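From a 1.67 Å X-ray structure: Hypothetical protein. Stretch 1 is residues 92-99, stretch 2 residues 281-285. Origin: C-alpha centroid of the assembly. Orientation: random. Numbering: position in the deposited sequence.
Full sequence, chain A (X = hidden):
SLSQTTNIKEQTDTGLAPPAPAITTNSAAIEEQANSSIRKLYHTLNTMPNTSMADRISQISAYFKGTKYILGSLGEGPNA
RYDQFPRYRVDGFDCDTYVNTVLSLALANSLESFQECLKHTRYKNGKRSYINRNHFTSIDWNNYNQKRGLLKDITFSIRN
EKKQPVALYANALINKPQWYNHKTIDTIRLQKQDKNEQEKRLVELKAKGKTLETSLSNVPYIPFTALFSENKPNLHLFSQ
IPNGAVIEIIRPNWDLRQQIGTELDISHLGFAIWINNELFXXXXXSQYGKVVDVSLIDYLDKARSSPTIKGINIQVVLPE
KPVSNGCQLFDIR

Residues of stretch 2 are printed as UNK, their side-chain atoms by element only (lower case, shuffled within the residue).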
# COMPACT_ATOMS: atom_id res chain seq x y z
N GLY A 92 -2.17 -14.18 4.95
CA GLY A 92 -3.01 -13.51 3.96
C GLY A 92 -2.63 -12.04 3.86
O GLY A 92 -2.13 -11.48 4.84
N PHE A 93 -2.87 -11.45 2.69
CA PHE A 93 -2.58 -10.04 2.43
C PHE A 93 -3.60 -9.42 1.50
O PHE A 93 -4.17 -10.11 0.66
CB PHE A 93 -1.23 -9.91 1.72
CG PHE A 93 -0.06 -10.35 2.54
CD1 PHE A 93 0.46 -9.54 3.54
CD2 PHE A 93 0.53 -11.60 2.31
CE1 PHE A 93 1.55 -9.96 4.31
CE2 PHE A 93 1.62 -12.03 3.06
CZ PHE A 93 2.14 -11.19 4.07
N ASP A 94 -3.78 -8.10 1.61
CA ASP A 94 -4.36 -7.35 0.50
C ASP A 94 -3.26 -6.48 -0.11
O ASP A 94 -2.10 -6.57 0.31
CB ASP A 94 -5.61 -6.57 0.92
CG ASP A 94 -5.32 -5.50 1.93
OD1 ASP A 94 -4.33 -4.75 1.77
OD2 ASP A 94 -6.14 -5.36 2.88
N CYS A 95 -3.57 -5.66 -1.12
CA CYS A 95 -2.46 -4.99 -1.79
C CYS A 95 -1.71 -4.06 -0.85
O CYS A 95 -0.48 -3.96 -0.90
CB CYS A 95 -2.90 -4.23 -3.05
SG CYS A 95 -4.01 -2.87 -2.76
N ASP A 96 -2.46 -3.39 0.03
CA ASP A 96 -1.89 -2.41 0.97
C ASP A 96 -1.12 -3.09 2.09
O ASP A 96 -0.02 -2.68 2.43
CB ASP A 96 -3.00 -1.56 1.61
CG ASP A 96 -3.90 -0.90 0.60
OD1 ASP A 96 -3.38 -0.18 -0.27
OD2 ASP A 96 -5.14 -1.08 0.68
N THR A 97 -1.70 -4.13 2.69
CA THR A 97 -1.04 -4.80 3.80
C THR A 97 0.21 -5.57 3.34
O THR A 97 1.17 -5.71 4.11
CB THR A 97 -2.00 -5.70 4.61
OG1 THR A 97 -2.34 -6.86 3.85
CG2 THR A 97 -3.29 -4.93 4.98
N TYR A 98 0.21 -6.06 2.11
CA TYR A 98 1.41 -6.69 1.57
C TYR A 98 2.57 -5.70 1.53
O TYR A 98 3.66 -5.98 2.02
CB TYR A 98 1.12 -7.26 0.19
CG TYR A 98 2.29 -7.95 -0.46
CD1 TYR A 98 2.90 -9.06 0.14
CD2 TYR A 98 2.77 -7.53 -1.71
CE1 TYR A 98 3.99 -9.70 -0.48
CE2 TYR A 98 3.85 -8.15 -2.32
CZ TYR A 98 4.43 -9.24 -1.71
OH TYR A 98 5.49 -9.85 -2.34
N VAL A 99 2.34 -4.54 0.94
CA VAL A 99 3.42 -3.56 0.82
C VAL A 99 3.88 -3.10 2.21
O VAL A 99 5.09 -3.04 2.48
CB VAL A 99 2.97 -2.41 -0.10
CG1 VAL A 99 3.92 -1.21 -0.00
CG2 VAL A 99 2.93 -2.90 -1.55
N UNK A 281 5.71 -6.97 -11.65
CA UNK A 281 4.87 -6.28 -10.67
C UNK A 281 4.50 -7.35 -9.67
O UNK A 281 3.76 -8.30 -9.97
c UNK A 281 0.53 -4.03 -10.05
c UNK A 281 2.76 -4.86 -10.55
c UNK A 281 2.42 -3.16 -8.84
c UNK A 281 1.39 -4.86 -10.80
c UNK A 281 1.05 -3.19 -9.08
c UNK A 281 3.66 -5.70 -11.39
c UNK A 281 3.27 -3.98 -9.58
N UNK A 282 5.07 -7.23 -8.47
CA UNK A 282 4.84 -8.22 -7.42
C UNK A 282 3.81 -7.65 -6.46
O UNK A 282 4.03 -6.62 -5.84
c UNK A 282 7.38 -10.02 -5.12
c UNK A 282 6.00 -9.61 -5.61
c UNK A 282 6.14 -8.54 -6.70
n UNK A 282 10.14 -10.61 -5.10
n UNK A 282 9.92 -11.86 -7.02
n UNK A 282 8.08 -10.84 -6.11
c UNK A 282 9.38 -11.10 -6.08
N UNK A 283 2.65 -8.31 -6.36
CA UNK A 283 1.56 -7.74 -5.56
C UNK A 283 0.56 -8.78 -5.12
O UNK A 283 0.55 -9.90 -5.64
c UNK A 283 0.82 -6.58 -6.27
c UNK A 283 0.00 -7.56 -8.46
o UNK A 283 -1.23 -7.47 -8.36
n UNK A 283 0.61 -8.47 -9.22
c UNK A 283 0.92 -6.55 -7.76
N UNK A 284 -0.23 -8.42 -4.12
CA UNK A 284 -1.32 -9.24 -3.63
C UNK A 284 -2.51 -8.92 -4.52
O UNK A 284 -3.00 -7.78 -4.53
c UNK A 284 -1.61 -8.91 -2.16
N UNK A 285 -2.92 -9.93 -5.28
CA UNK A 285 -3.88 -9.76 -6.36
C UNK A 285 -5.22 -10.41 -6.05
O UNK A 285 -5.28 -11.62 -5.83
o UNK A 285 -4.27 -10.46 -8.66
c UNK A 285 -3.30 -10.38 -7.64
O HOH W 1 0.43 -5.48 -3.31

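Position 281, in a strand already under way, has seven side-chain carbons, one leading into a closed ring of six, and no heteroatom; none of them touches stretch 1. That is phenylalanine, since a tyrosine would carry an oxygen on the ring. Phe281 lies out of reach of stretch 1; its apolar ring is nonetheless buried, as suits a hydrocarbon side chain.

Position 282 carries three carbons, a nitrogen, and then a carbon bearing two more nitrogens, and the second side-chain carbon of 282 lies 3.3 Å from Tyr98 OH. An unbranched chain ending in a guanidinium group is arginine. The CA-to-CB bond of Arg282 points sideways, and its extended chi1 and chi2 (both t) carry the aliphatic part past the phenol of Tyr98. This is a packing contact. The long chain suits a buried site because its methylenes can pack while all three guanidinium nitrogens find hydrogen-bonding partners elsewhere in the structure.

At position 283 there are three carbons, the third holding one oxygen and one nitrogen. The residue meets stretch 1 through its backbone, CA of 283 being 4.0 Å from Tyr98 CE2. Two carbons before a terminal amide make this glutamine. Gln283 points away from stretch 1. Its amide turns back along the strand, NE2 donating to Phe281 O at 3.2 Å, so a buried polar group gains a partner.

Position 284 has a single side-chain carbon, and it fits closely: CB of 284 is 3.4 Å from Asp94 O and 4.0 Å from both Phe93 CB and Tyr98 CB. A lone methyl identifies alanine. Ala284 points toward stretch 1. So small a group lets the strand come close to the start of the helix, with Ala284 CA 4.8 Å from Cys95 CA.

Position 285 shows one carbon and one oxygen, and it touches nothing on stretch 1. This is the hydroxymethyl of serine. Ser285 points away; its small hydroxyl is satisfied elsewhere in the structure.

The contact thus centers on a methyl set against a helix N-terminus. Asp94 caps that helix, its OD1 accepting from Thr97 N at 2.9 Å and, weakly, from Asp96 N at 2.9 Å, while Asp94 N donates to Thr97 OG1 at 2.9 Å. Asp94 O, which the methyl touches, already accepts from Tyr98 N at 3.0 Å. Tyr98 extends the packing along the strand from Ala284 to Arg282. No direct hydrogen bond joins the stretches; instead one water donates to Cys95 O at 3.0 Å and accepts from Ala284 N at 3.1 Å, linking the two backbones.

Stretch 2, residues 281-285: FRQAS
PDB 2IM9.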